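Local coordinates for protein putative pyridoxal phosphate-dependent transferase (PDB 4DQ6) that binds pyridoxal-5'-phosphate and is probably a transferase of the class I and II aminotransferase family, at residues K55-L58 and E59-I62; D263-R267 and I268-R272; E312-P315 and K316-V319; L372-P375 and R376-E380. One frame throughout, in Å; residues are numbered along the deposited sequence.

In the fold
All four contacts are local, partly buried and set at helix ends, three at the C-terminal end of a helix and interaction 4 at the start of one. Interactions 1 and 2 lie where the second subunit reaches in, their centres about 27 Å apart. At 55-62 an arginine grips a backbone carbonyl beyond its helix; at 263-272 a Schellman motif ends the helix beside a bound pyridoxal-5'-phosphate. Interactions 3 and 4 touch no other chain of the assembly and share the helix 289-313, the antiparallel sheet and the helix 376-390, with centres about 18 Å apart. Interaction 3 has lysine and proline outside; interaction 4 is mostly apolar. Interaction 3 lies about 50 Å from interaction 1, centre to centre.

Interaction 1 of 4, residues K55-L58 and E59-I62; sequences KNRL and EQEI
Arg57 reaches forward from the last turn of helix 48-58 to hold the backbone of Ile62, a local helix-end contact at the interface with the second subunit. Its NH1 and NH2 both donate to the single atom Ile62 O, with NH2 to O at 2.9 Å and NH1 to O at 3.0 Å. The oxygen lies close to the guanidinium plane, so the group meets it end-on, and both bonds are bent. CG stands anti to the backbone N (chi1 -176°) and the chain bends at chi2, which turns the guanidinium forward along the chain to Ile62 O. Gln60 covers one face of that group, its amide tilted 30° from the guanidinium plane; its OE1 sits 3.3 Å from Arg57 CD but makes no hydrogen bond to the arginine. That amide oxygen instead accepts from Asn17 ND2 of the second subunit. Beside it, a water accepts from Gln60 NE2 and donates weakly to Asn56 OD1.

The backbone closes through three bonds. Glu59 N still makes a helical bond to Lys55 O (2.9 Å), and Gln60 N meets Arg57 O at 3.2 Å from above the carbonyl plane. A type I turn from Leu58 to Glu61 follows, with Glu61 N on Leu58 O at 3.0 Å. Glu61 then takes a positive phi and leaves the helix, while its carboxylate forms a salt bridge with Lys45 of the second subunit. Two N-H donors of one charged guanidinium, joined by Asn17 of the second subunit, thus converge on Ile62 O, which would probably polarise this carbonyl and fix the rotation of the guanidinium.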
ATOM      1  N   LYS A  55     -13.300   8.583  12.876  1.00 19.08           N
ATOM      2  CA  LYS A  55     -14.396   8.028  13.635  1.00 19.84           C
ATOM      3  C   LYS A  55     -15.632   7.900  12.801  1.00 19.43           C
ATOM      4  O   LYS A  55     -16.254   6.857  12.821  1.00 18.31           O
ATOM      5  CB  LYS A  55     -14.706   8.880  14.874  1.00 22.61           C
ATOM      6  CG  LYS A  55     -13.614   8.838  15.903  1.00 24.50           C
ATOM      7  CD  LYS A  55     -14.075   9.719  17.065  1.00 28.17           C
ATOM      8  CE  LYS A  55     -13.087   9.790  18.209  1.00 29.99           C
ATOM      9  NZ  LYS A  55     -13.586  10.728  19.265  1.00 34.37           N
ATOM     10  N   ASN A  56     -15.930   8.916  11.996  1.00 18.93           N
ATOM     11  CA  ASN A  56     -17.094   8.894  11.139  1.00 20.64           C
ATOM     12  C   ASN A  56     -17.000   7.746  10.131  1.00 19.32           C
ATOM     13  O   ASN A  56     -17.941   7.006   9.939  1.00 21.63           O
ATOM     14  CB  ASN A  56     -17.272  10.247  10.449  1.00 22.73           C
ATOM     15  CG  ASN A  56     -18.414  10.248   9.486  1.00 26.51           C
ATOM     16  OD1 ASN A  56     -19.556  10.444   9.879  1.00 34.25           O
ATOM     17  ND2 ASN A  56     -18.118   9.963   8.211  1.00 27.17           N
ATOM     18  N   ARG A  57     -15.806   7.576   9.567  1.00 17.04           N
ATOM     19  CA  ARG A  57     -15.647   6.486   8.607  1.00 16.92           C
ATOM     20  C   ARG A  57     -15.790   5.102   9.299  1.00 16.28           C
ATOM     21  O   ARG A  57     -16.346   4.160   8.768  1.00 16.36           O
ATOM     22  CB  ARG A  57     -14.317   6.599   7.882  1.00 15.83           C
ATOM     23  CG  ARG A  57     -14.078   5.549   6.760  1.00 16.15           C
ATOM     24  CD  ARG A  57     -15.145   5.559   5.680  1.00 16.42           C
ATOM     25  NE  ARG A  57     -14.970   4.439   4.734  1.00 15.95           N
ATOM     26  CZ  ARG A  57     -15.320   3.190   5.004  1.00 16.79           C
ATOM     27  NH1 ARG A  57     -15.899   2.873   6.209  1.00 16.20           N
ATOM     28  NH2 ARG A  57     -15.172   2.245   4.090  1.00 16.20           N
ATOM     29  N   LEU A  58     -15.131   4.958  10.440  1.00 17.23           N
ATOM     30  CA  LEU A  58     -15.176   3.718  11.235  1.00 18.05           C
ATOM     31  C   LEU A  58     -16.619   3.336  11.527  1.00 18.63           C
ATOM     32  O   LEU A  58     -17.002   2.172  11.369  1.00 18.22           O
ATOM     33  CB  LEU A  58     -14.330   3.878  12.496  1.00 18.65           C
ATOM     34  CG  LEU A  58     -14.070   2.600  13.326  1.00 20.13           C
ATOM     35  CD1 LEU A  58     -12.831   2.810  14.204  1.00 21.18           C
ATOM     36  CD2 LEU A  58     -15.307   2.204  14.068  1.00 21.65           C
ATOM     37  N   GLU A  59     -17.453   4.309  11.965  1.00 20.17           N
ATOM     38  CA  GLU A  59     -18.815   4.012  12.338  1.00 22.88           C
ATOM     39  C   GLU A  59     -19.760   3.580  11.201  1.00 22.65           C
ATOM     40  O   GLU A  59     -20.869   3.124  11.406  1.00 21.63           O
ATOM     41  CB  GLU A  59     -19.398   5.204  13.122  1.00 26.41           C
ATOM     42  CG  GLU A  59     -18.709   5.374  14.467  1.00 29.67           C
ATOM     43  CD  GLU A  59     -19.167   6.616  15.230  1.00 38.36           C
ATOM     44  OE1 GLU A  59     -19.418   7.680  14.589  1.00 43.45           O
ATOM     45  OE2 GLU A  59     -19.263   6.543  16.491  1.00 43.52           O
ATOM     46  N   GLN A  60     -19.304   3.674   9.964  1.00 19.32           N
ATOM     47  CA  GLN A  60     -20.051   3.062   8.854  1.00 20.45           C
ATOM     48  C   GLN A  60     -19.992   1.544   8.869  1.00 20.33           C
ATOM     49  O   GLN A  60     -20.876   0.888   8.304  1.00 20.69           O
ATOM     50  CB  GLN A  60     -19.551   3.597   7.512  1.00 19.54           C
ATOM     51  CG  GLN A  60     -19.757   5.110   7.341  1.00 21.24           C
ATOM     52  CD  GLN A  60     -19.149   5.693   6.052  1.00 21.27           C
ATOM     53  OE1 GLN A  60     -18.402   5.016   5.298  1.00 21.34           O
ATOM     54  NE2 GLN A  60     -19.446   6.954   5.795  1.00 23.10           N
ATOM     55  N   GLU A  61     -18.904   0.974   9.400  1.00 20.35           N
ATOM     56  CA  GLU A  61     -18.823  -0.442   9.777  1.00 20.60           C
ATOM     57  C   GLU A  61     -18.664  -1.388   8.580  1.00 18.98           C
ATOM     58  O   GLU A  61     -18.727  -2.601   8.752  1.00 18.33           O
ATOM     59  CB  GLU A  61     -19.978  -0.881  10.693  1.00 24.10           C
ATOM     60  CG  GLU A  61     -19.842  -0.180  12.054  1.00 25.47           C
ATOM     61  CD  GLU A  61     -20.821  -0.617  13.132  1.00 31.51           C
ATOM     62  OE1 GLU A  61     -21.957  -0.944  12.825  1.00 36.09           O
ATOM     63  OE2 GLU A  61     -20.429  -0.568  14.318  1.00 36.42           O
ATOM     64  N   ILE A  62     -18.445  -0.807   7.404  1.00 17.86           N
ATOM     65  CA  ILE A  62     -18.112  -1.603   6.186  1.00 16.34           C
ATOM     66  C   ILE A  62     -16.844  -1.054   5.587  1.00 15.59           C
ATOM     67  O   ILE A  62     -16.709   0.145   5.379  1.00 15.69           O
ATOM     68  CB  ILE A  62     -19.265  -1.609   5.178  1.00 17.87           C
ATOM     69  CG1 ILE A  62     -20.495  -2.201   5.832  1.00 20.22           C
ATOM     70  CG2 ILE A  62     -18.773  -2.291   3.878  1.00 17.83           C
ATOM     71  CD1 ILE A  62     -21.761  -2.175   4.972  1.00 22.12           C
TER
HETATM   72  O   HOH W   1     -21.293   8.418   7.642  1.00 32.28           O

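Interaction 2 of 4, residues D263-R267 and I268-R272; sequences DAFTR and IDIKR
Thr266 and Lys271 meet through their polar ends where helix 255-267 gives way to loop: Lys271 NZ donates to Thr266 OG1 at 3.0 Å. Bends at chi2 and chi3 turn the lysine back along the helix end, its CD passing by the backbone of Phe265. The same ammonium forms a salt bridge with Asp262, and Thr266 OG1 is also bonded to Asp262 O, so threonine, lysine and aspartate make one small polar cluster.

The carbonyls of the last turn are taken up in succession. Ala264 O accepts from Ile268 N at 3.1 Å, still in the helical pattern. Phe265 O receives Ile270 N (3.0 Å), with the donor in the carbonyl plane, whereas Asp269 N uses Thr266 O (3.0 Å) from well above its plane, 73° out of it. A water adds a second donor to Thr266 O and also donates to Asp269 OD1, linking the helix end to this carboxylate. Arg267 NH1 is satisfied by a salt bridge with Glu109, and Arg267 O by Ser104 OG of the second subunit.

Next to these bonds lies an apolar patch. Phe265 CD1 touches Ile270 CB at 4.0 Å and Ile268 CD1 at 4.2 Å, and the ring continues onto Leu105 and Ile94. Ile268 CG1 stands between its backbone N and carbonyl carbon (chi1 61°), which brings it up to Ala264 O. The positive phi of Asp269, with the two bonds back into the last turn, marks a Schellman motif, here set at the subunit interface with the Asp269 side chain about 3 Å, nearest atoms, from a bound pyridoxal-5'-phosphate.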
ATOM      1  N   ASP A 263       0.849   3.528 -15.533  1.00 16.53           N
ATOM      2  CA  ASP A 263       0.952   2.178 -15.988  1.00 16.98           C
ATOM      3  C   ASP A 263       1.850   1.315 -15.071  1.00 16.02           C
ATOM      4  O   ASP A 263       1.605   0.124 -14.938  1.00 15.88           O
ATOM      5  CB  ASP A 263       1.558   2.198 -17.388  1.00 18.49           C
ATOM      6  CG  ASP A 263       0.565   2.637 -18.439  1.00 21.90           C
ATOM      7  OD1 ASP A 263      -0.655   2.822 -18.156  1.00 23.96           O
ATOM      8  OD2 ASP A 263       1.017   2.811 -19.590  1.00 24.57           O
ATOM      9  N   ALA A 264       2.873   1.928 -14.443  1.00 16.26           N
ATOM     10  CA  ALA A 264       3.689   1.212 -13.428  1.00 15.77           C
ATOM     11  C   ALA A 264       2.866   0.833 -12.230  1.00 15.05           C
ATOM     12  O   ALA A 264       2.946  -0.301 -11.734  1.00 15.64           O
ATOM     13  CB  ALA A 264       4.901   2.033 -13.018  1.00 15.00           C
ATOM     14  N   PHE A 265       2.013   1.750 -11.749  1.00 13.87           N
ATOM     15  CA  PHE A 265       1.105   1.382 -10.654  1.00 13.69           C
ATOM     16  C   PHE A 265       0.121   0.316 -11.064  1.00 14.06           C
ATOM     17  O   PHE A 265      -0.353  -0.469 -10.212  1.00 15.44           O
ATOM     18  CB  PHE A 265       0.434   2.615 -10.044  1.00 13.51           C
ATOM     19  CG  PHE A 265       1.332   3.358  -9.045  1.00 13.35           C
ATOM     20  CD1 PHE A 265       1.727   2.722  -7.852  1.00 12.83           C
ATOM     21  CD2 PHE A 265       1.716   4.667  -9.234  1.00 13.64           C
ATOM     22  CE1 PHE A 265       2.542   3.382  -6.941  1.00 12.80           C
ATOM     23  CE2 PHE A 265       2.506   5.330  -8.312  1.00 13.79           C
ATOM     24  CZ  PHE A 265       2.897   4.684  -7.143  1.00 13.06           C
ATOM     25  N   THR A 266      -0.333   0.337 -12.316  1.00 13.85           N
ATOM     26  CA  THR A 266      -1.200  -0.710 -12.800  1.00 14.72           C
ATOM     27  C   THR A 266      -0.502  -2.057 -12.800  1.00 14.55           C
ATOM     28  O   THR A 266      -1.057  -3.068 -12.369  1.00 15.26           O
ATOM     29  CB  THR A 266      -1.721  -0.380 -14.222  1.00 16.89           C
ATOM     30  OG1 THR A 266      -2.606   0.761 -14.116  1.00 17.75           O
ATOM     31  CG2 THR A 266      -2.498  -1.592 -14.829  1.00 16.70           C
ATOM     32  N   ARG A 267       0.744  -2.027 -13.234  1.00 14.56           N
ATOM     33  CA  ARG A 267       1.575  -3.222 -13.257  1.00 15.50           C
ATOM     34  C   ARG A 267       1.704  -3.884 -11.886  1.00 16.32           C
ATOM     35  O   ARG A 267       1.580  -5.118 -11.814  1.00 16.54           O
ATOM     36  CB  ARG A 267       2.945  -2.901 -13.884  1.00 16.46           C
ATOM     37  CG  ARG A 267       3.925  -4.023 -13.705  1.00 17.18           C
ATOM     38  CD  ARG A 267       5.279  -3.739 -14.333  1.00 17.46           C
ATOM     39  NE  ARG A 267       5.899  -2.433 -14.011  1.00 17.51           N
ATOM     40  CZ  ARG A 267       6.667  -2.141 -12.947  1.00 17.99           C
ATOM     41  NH1 ARG A 267       7.232  -0.926 -12.819  1.00 19.23           N
ATOM     42  NH2 ARG A 267       6.910  -3.050 -12.011  1.00 19.02           N
ATOM     43  N   ILE A 268       1.885  -3.076 -10.832  1.00 15.69           N
ATOM     44  CA  ILE A 268       1.963  -3.633  -9.452  1.00 16.80           C
ATOM     45  C   ILE A 268       0.614  -3.603  -8.743  1.00 17.83           C
ATOM     46  O   ILE A 268       0.549  -3.986  -7.551  1.00 17.60           O
ATOM     47  CB  ILE A 268       3.087  -2.986  -8.610  1.00 16.91           C
ATOM     48  CG1 ILE A 268       2.924  -1.487  -8.402  1.00 16.85           C
ATOM     49  CG2 ILE A 268       4.464  -3.220  -9.250  1.00 18.46           C
ATOM     50  CD1 ILE A 268       3.755  -0.907  -7.262  1.00 16.98           C
ATOM     51  N   ASP A 269      -0.462  -3.203  -9.432  1.00 17.42           N
ATOM     52  CA  ASP A 269      -1.821  -3.170  -8.865  1.00 19.40           C
ATOM     53  C   ASP A 269      -1.938  -2.402  -7.535  1.00 17.45           C
ATOM     54  O   ASP A 269      -2.559  -2.867  -6.570  1.00 19.58           O
ATOM     55  CB  ASP A 269      -2.443  -4.564  -8.742  1.00 20.94           C
ATOM     56  CG  ASP A 269      -3.943  -4.481  -8.462  1.00 26.12           C
ATOM     57  OD1 ASP A 269      -4.606  -3.578  -9.073  1.00 26.94           O
ATOM     58  OD2 ASP A 269      -4.448  -5.222  -7.546  1.00 30.57           O
ATOM     59  N   ILE A 270      -1.300  -1.237  -7.450  1.00 16.97           N
ATOM     60  CA  ILE A 270      -1.449  -0.360  -6.275  1.00 16.91           C
ATOM     61  C   ILE A 270      -2.138   0.894  -6.799  1.00 16.62           C
ATOM     62  O   ILE A 270      -1.486   1.774  -7.401  1.00 15.85           O
ATOM     63  CB  ILE A 270      -0.083  -0.107  -5.605  1.00 18.67           C
ATOM     64  CG1 ILE A 270       0.395  -1.414  -4.938  1.00 19.11           C
ATOM     65  CG2 ILE A 270      -0.153   1.063  -4.606  1.00 17.89           C
ATOM     66  CD1 ILE A 270       1.635  -1.266  -4.087  1.00 22.85           C
ATOM     67  N   LYS A 271      -3.461   0.985  -6.588  1.00 15.89           N
ATOM     68  CA  LYS A 271      -4.278   2.014  -7.190  1.00 16.50           C
ATOM     69  C   LYS A 271      -5.164   2.719  -6.191  1.00 15.94           C
ATOM     70  O   LYS A 271      -5.438   3.889  -6.378  1.00 16.73           O
ATOM     71  CB  LYS A 271      -5.195   1.458  -8.268  1.00 18.76           C
ATOM     72  CG  LYS A 271      -4.451   0.709  -9.337  1.00 19.64           C
ATOM     73  CD  LYS A 271      -3.516   1.591 -10.176  1.00 22.11           C
ATOM     74  CE  LYS A 271      -4.151   2.249 -11.358  1.00 24.14           C
ATOM     75  NZ  LYS A 271      -3.120   2.953 -12.205  1.00 20.54           N
ATOM     76  N   ARG A 272      -5.633   1.993  -5.160  1.00 14.76           N
ATOM     77  CA  ARG A 272      -6.645   2.574  -4.245  1.00 14.16           C
ATOM     78  C   ARG A 272      -6.060   3.013  -2.917  1.00 13.71           C
ATOM     79  O   ARG A 272      -5.197   2.332  -2.346  1.00 13.81           O
ATOM     80  CB  ARG A 272      -7.773   1.549  -3.975  1.00 14.64           C
ATOM     81  CG  ARG A 272      -8.522   1.037  -5.170  1.00 15.13           C
ATOM     82  CD  ARG A 272      -9.755   0.216  -4.832  1.00 16.82           C
ATOM     83  NE  ARG A 272     -10.458  -0.140  -6.041  1.00 18.13           N
ATOM     84  CZ  ARG A 272     -11.271   0.662  -6.726  1.00 17.86           C
ATOM     85  NH1 ARG A 272     -11.537   1.897  -6.328  1.00 18.81           N
ATOM     86  NH2 ARG A 272     -11.797   0.220  -7.846  1.00 19.71           N
TER
HETATM   87  O   HOH W   2      -3.797  -3.126 -11.737  1.00 25.78           O

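Interaction 3 of 4, residues E312-P315 and K316-V319; sequences ENMP and KLKV
Lys318 NZ donates to Pro315 O at 2.7 Å, the shortest polar link in the turn that follows helix 289-313. The ammonium lies in the carbonyl plane, with a C=O...N angle of 159°. Although the lysine side chain sets off away from the turn, it doubles back: chi2 at -44° folds the chain, and a further bend at chi4 brings NZ over to the proline carbonyl. A charged donor so placed would probably polarise that carbonyl.

The second bond belongs to the backbone. Leu317 N donates to Met314 O at 2.9 Å, with the nitrogen 40° above the carbonyl plane, and closes a type I turn whose two middle residues are Pro315 and Lys316. Proline suits the first of these corners, since its ring holds phi near the value the turn needs. Both corner residues are exposed, and the CB of each is directed away from the other half of the turn.

On the inner side the packing is apolar. Leu317 CD1 fits against Met314 CB at 3.8 Å, the two side chains running at a slant to each other. Beyond this pair Met314, whose side chain is modelled in two conformers, lies on Ile386 and Ile390 of helix 376-390, and Leu317 lies on Val330 and on Ile310 of helix 289-313. Lys318 then pairs through its backbone with Asp331, where a short edge strand begins. A long helix thereby passes, through a proline-containing type I turn, into a short, weakly bonded edge strand of an antiparallel sheet: a tight helix-to-strand connection.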
ATOM      1  N   GLU A 312      24.160  26.647  25.785  1.00 22.75           N
ATOM      2  CA  GLU A 312      24.452  26.886  27.202  1.00 25.89           C
ATOM      3  C   GLU A 312      25.087  25.675  27.907  1.00 25.37           C
ATOM      4  O   GLU A 312      26.043  25.815  28.719  1.00 28.96           O
ATOM      5  CB  GLU A 312      23.167  27.380  27.893  1.00 28.80           C
ATOM      6  CG  GLU A 312      22.814  28.763  27.369  1.00 33.70           C
ATOM      7  CD  GLU A 312      21.607  29.423  28.013  1.00 38.20           C
ATOM      8  OE1 GLU A 312      20.966  28.823  28.922  1.00 41.83           O
ATOM      9  OE2 GLU A 312      21.311  30.568  27.550  1.00 42.89           O
ATOM     10  N   ASN A 313      24.589  24.475  27.622  1.00 24.81           N
ATOM     11  CA  ASN A 313      24.960  23.292  28.407  1.00 24.98           C
ATOM     12  C   ASN A 313      25.882  22.307  27.695  1.00 24.35           C
ATOM     13  O   ASN A 313      26.558  21.533  28.342  1.00 25.80           O
ATOM     14  CB  ASN A 313      23.708  22.582  28.904  1.00 26.10           C
ATOM     15  CG  ASN A 313      22.845  23.485  29.751  1.00 31.55           C
ATOM     16  OD1 ASN A 313      23.270  23.929  30.817  1.00 35.42           O
ATOM     17  ND2 ASN A 313      21.689  23.829  29.253  1.00 28.79           N
ATOM     18  N   MET A 314      25.924  22.345  26.368  1.00 23.06           N
ATOM     19  CA  MET A 314      26.826  21.471  25.553  1.00 23.64           C
ATOM     20  C   MET A 314      27.540  22.270  24.470  1.00 24.41           C
ATOM     21  O   MET A 314      27.366  22.035  23.277  1.00 22.33           O
ATOM     22  CB  MET A 314      26.028  20.327  24.909  1.00 23.52           C
ATOM     23  CG  MET A 314      25.294  19.496  25.949  0.50 22.94           C
ATOM     24  SD  MET A 314      24.316  18.127  25.325  0.50 21.44           S
ATOM     25  CE  MET A 314      22.709  18.866  25.011  0.50 21.76           C
ATOM     26  N   PRO A 315      28.384  23.231  24.894  1.00 24.86           N
ATOM     27  CA  PRO A 315      28.904  24.208  23.945  1.00 24.85           C
ATOM     28  C   PRO A 315      29.914  23.665  22.938  1.00 25.91           C
ATOM     29  O   PRO A 315      30.229  24.360  21.942  1.00 26.93           O
ATOM     30  CB  PRO A 315      29.544  25.272  24.830  1.00 25.62           C
ATOM     31  CG  PRO A 315      29.851  24.554  26.087  1.00 26.61           C
ATOM     32  CD  PRO A 315      28.692  23.593  26.279  1.00 26.57           C
ATOM     33  N   LYS A 316      30.429  22.459  23.174  1.00 26.44           N
ATOM     34  CA  LYS A 316      31.267  21.795  22.159  1.00 26.42           C
ATOM     35  C   LYS A 316      30.451  21.347  20.926  1.00 25.35           C
ATOM     36  O   LYS A 316      31.002  21.222  19.825  1.00 26.47           O
ATOM     37  CB  LYS A 316      32.055  20.619  22.742  1.00 28.51           C
ATOM     38  CG  LYS A 316      33.252  21.050  23.613  1.00 32.39           C
ATOM     39  CD  LYS A 316      33.644  19.986  24.608  1.00 34.21           C
ATOM     40  CE  LYS A 316      34.860  20.401  25.423  1.00 36.45           C
ATOM     41  NZ  LYS A 316      35.124  19.453  26.559  1.00 39.20           N
ATOM     42  N   LEU A 317      29.141  21.151  21.093  1.00 24.70           N
ATOM     43  CA  LEU A 317      28.285  20.801  19.979  1.00 23.09           C
ATOM     44  C   LEU A 317      27.959  22.069  19.193  1.00 23.20           C
ATOM     45  O   LEU A 317      27.924  23.182  19.733  1.00 23.72           O
ATOM     46  CB  LEU A 317      26.957  20.200  20.444  1.00 22.47           C
ATOM     47  CG  LEU A 317      27.103  18.987  21.379  1.00 23.43           C
ATOM     48  CD1 LEU A 317      25.751  18.384  21.663  1.00 22.43           C
ATOM     49  CD2 LEU A 317      28.109  17.934  20.866  1.00 23.63           C
ATOM     50  N   LYS A 318      27.691  21.875  17.919  1.00 22.32           N
ATOM     51  CA  LYS A 318      27.358  22.976  17.018  1.00 22.72           C
ATOM     52  C   LYS A 318      26.058  22.647  16.260  1.00 21.98           C
ATOM     53  O   LYS A 318      25.884  21.553  15.771  1.00 21.43           O
ATOM     54  CB  LYS A 318      28.499  23.229  16.017  1.00 24.16           C
ATOM     55  CG  LYS A 318      29.833  23.702  16.657  1.00 27.38           C
ATOM     56  CD  LYS A 318      29.542  24.768  17.722  1.00 32.42           C
ATOM     57  CE  LYS A 318      30.735  25.566  18.236  1.00 37.62           C
ATOM     58  NZ  LYS A 318      31.281  24.989  19.487  1.00 41.46           N
ATOM     59  N   VAL A 319      25.195  23.635  16.132  1.00 19.99           N
ATOM     60  CA  VAL A 319      23.838  23.437  15.584  1.00 19.69           C
ATOM     61  C   VAL A 319      23.417  24.765  14.947  1.00 21.31           C
ATOM     62  O   VAL A 319      23.652  25.821  15.516  1.00 21.75           O
ATOM     63  CB  VAL A 319      22.845  22.957  16.651  1.00 19.80           C
ATOM     64  CG1 VAL A 319      22.791  23.936  17.800  1.00 20.55           C
ATOM     65  CG2 VAL A 319      21.477  22.636  16.039  1.00 19.14           C
TER

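Interaction 4 of 4, residues L372-P375 and R376-E380; sequences LACP and RSMLE
Leu372 and Leu379 form the tight, buried side of this helix start, with Leu372 CD1 3.7 Å from Leu379 CD1. Leu372 CG also lies against both methyls of Leu379, 3.8 Å from its CD1. Next to them Cys374 points into the first turn of helix 376-390. Its SG stands between its own backbone N and carbonyl carbon (chi1 61°), which directs the sulfur to Leu379 CB at 4.0 Å. Met378 comes alongside with its chain extended, putting SD 3.8 Å from Cys374 CB.

Pro375 holds the N-cap position. Its carbonyl accepts a nearly straight bond from Leu379 N (3.0 Å, N-H...O 167°) and a weak one from Met378 N.

The other flank of the turn is looser: Ser377 and Glu380 are exposed, each modelled in two conformers, and Glu380 makes no contact with 372-375. Arg376, its CB directed away from 372-375, bonds through NE to Asn302 and through NH2 to Ser301. Asn302 further donates to Leu372 O and Cys374 O, so helix 289-313 secures the link from strand 367-371 into helix 376-390, while Met37 and Asp43 from nearby loops touch Met378.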
ATOM      1  N   LEU A 372      12.381  16.736  16.918  1.00 14.23           N
ATOM      2  CA  LEU A 372      11.813  17.678  17.900  1.00 15.35           C
ATOM      3  C   LEU A 372      10.322  17.767  17.915  1.00 15.04           C
ATOM      4  O   LEU A 372       9.754  18.665  18.590  1.00 15.64           O
ATOM      5  CB  LEU A 372      12.469  19.062  17.701  1.00 16.16           C
ATOM      6  CG  LEU A 372      13.653  19.354  18.631  1.00 19.14           C
ATOM      7  CD1 LEU A 372      14.720  18.260  18.548  1.00 17.61           C
ATOM      8  CD2 LEU A 372      14.216  20.759  18.355  1.00 19.83           C
ATOM      9  N   ALA A 373       9.618  16.892  17.211  1.00 13.97           N
ATOM     10  CA  ALA A 373       8.147  16.886  17.171  1.00 14.65           C
ATOM     11  C   ALA A 373       7.665  16.023  18.305  1.00 14.70           C
ATOM     12  O   ALA A 373       7.117  14.926  18.131  1.00 14.65           O
ATOM     13  CB  ALA A 373       7.627  16.353  15.811  1.00 13.33           C
ATOM     14  N   CYS A 374       7.876  16.541  19.526  1.00 14.95           N
ATOM     15  CA  CYS A 374       7.498  15.801  20.731  1.00 15.51           C
ATOM     16  C   CYS A 374       7.207  16.834  21.837  1.00 15.48           C
ATOM     17  O   CYS A 374       7.627  17.981  21.718  1.00 15.34           O
ATOM     18  CB  CYS A 374       8.578  14.846  21.184  1.00 15.27           C
ATOM     19  SG  CYS A 374      10.140  15.629  21.623  1.00 18.90           S
ATOM     20  N   PRO A 375       6.543  16.439  22.910  1.00 16.11           N
ATOM     21  CA  PRO A 375       6.323  17.405  23.987  1.00 17.22           C
ATOM     22  C   PRO A 375       7.617  18.013  24.514  1.00 17.34           C
ATOM     23  O   PRO A 375       8.644  17.334  24.589  1.00 17.04           O
ATOM     24  CB  PRO A 375       5.595  16.577  25.060  1.00 18.06           C
ATOM     25  CG  PRO A 375       4.861  15.546  24.277  1.00 18.15           C
ATOM     26  CD  PRO A 375       5.786  15.190  23.148  1.00 16.46           C
ATOM     27  N   ARG A 376       7.549  19.279  24.969  1.00 17.23           N
ATOM     28  CA  ARG A 376       8.664  19.923  25.593  1.00 17.52           C
ATOM     29  C   ARG A 376       9.328  19.083  26.661  1.00 17.61           C
ATOM     30  O   ARG A 376      10.555  19.029  26.746  1.00 18.77           O
ATOM     31  CB  ARG A 376       8.253  21.304  26.159  1.00 18.79           C
ATOM     32  CG  ARG A 376       9.400  22.068  26.810  1.00 19.14           C
ATOM     33  CD  ARG A 376      10.573  22.388  25.896  1.00 19.17           C
ATOM     34  NE  ARG A 376      10.103  23.240  24.836  1.00 18.48           N
ATOM     35  CZ  ARG A 376       9.993  24.554  24.891  1.00 20.31           C
ATOM     36  NH1 ARG A 376      10.310  25.230  25.997  1.00 21.06           N
ATOM     37  NH2 ARG A 376       9.448  25.202  23.876  1.00 19.58           N
ATOM     38  N   SER A 377       8.515  18.460  27.532  1.00 18.50           N
ATOM     39  CA  SER A 377       9.024  17.629  28.611  1.00 19.68           C
ATOM     40  C   SER A 377       9.947  16.506  28.082  1.00 19.14           C
ATOM     41  O   SER A 377      10.950  16.200  28.702  1.00 18.83           O
ATOM     42  CB  SER A 377       7.854  17.089  29.462  1.00 20.50           C
ATOM     43  OG  SER A 377       7.355  18.081  30.312  0.50 20.09           O
ATOM     44  N   MET A 378       9.532  15.860  26.986  1.00 19.19           N
ATOM     45  CA  MET A 378      10.289  14.755  26.403  1.00 18.61           C
ATOM     46  C   MET A 378      11.578  15.271  25.745  1.00 17.68           C
ATOM     47  O   MET A 378      12.633  14.681  25.858  1.00 19.09           O
ATOM     48  CB  MET A 378       9.439  14.049  25.352  1.00 19.81           C
ATOM     49  CG  MET A 378      10.162  12.979  24.583  1.00 20.41           C
ATOM     50  SD  MET A 378       8.993  11.964  23.652  1.00 23.04           S
ATOM     51  CE  MET A 378      10.154  11.094  22.568  1.00 23.53           C
ATOM     52  N   LEU A 379      11.470  16.413  25.098  1.00 17.39           N
ATOM     53  CA  LEU A 379      12.636  17.075  24.507  1.00 16.92           C
ATOM     54  C   LEU A 379      13.677  17.441  25.554  1.00 18.13           C
ATOM     55  O   LEU A 379      14.864  17.158  25.421  1.00 17.05           O
ATOM     56  CB  LEU A 379      12.192  18.308  23.724  1.00 16.81           C
ATOM     57  CG  LEU A 379      13.326  19.147  23.114  1.00 16.10           C
ATOM     58  CD1 LEU A 379      14.362  18.377  22.227  1.00 16.18           C
ATOM     59  CD2 LEU A 379      12.752  20.326  22.315  1.00 17.78           C
ATOM     60  N   GLU A 380      13.210  18.024  26.653  1.00 18.58           N
ATOM     61  CA  GLU A 380      14.120  18.316  27.799  1.00 20.67           C
ATOM     62  C   GLU A 380      14.837  17.056  28.280  1.00 20.01           C
ATOM     63  O   GLU A 380      16.038  17.038  28.509  1.00 20.69           O
ATOM     64  CB  GLU A 380      13.461  19.061  28.979  1.00 21.87           C
ATOM     65  CG  GLU A 380      14.373  18.918  30.211  0.50 22.97           C
ATOM     66  CD  GLU A 380      13.896  19.588  31.483  0.50 25.40           C
ATOM     67  OE1 GLU A 380      12.850  19.215  32.061  0.50 24.22           O
ATOM     68  OE2 GLU A 380      14.654  20.464  31.938  0.50 27.15           O
TER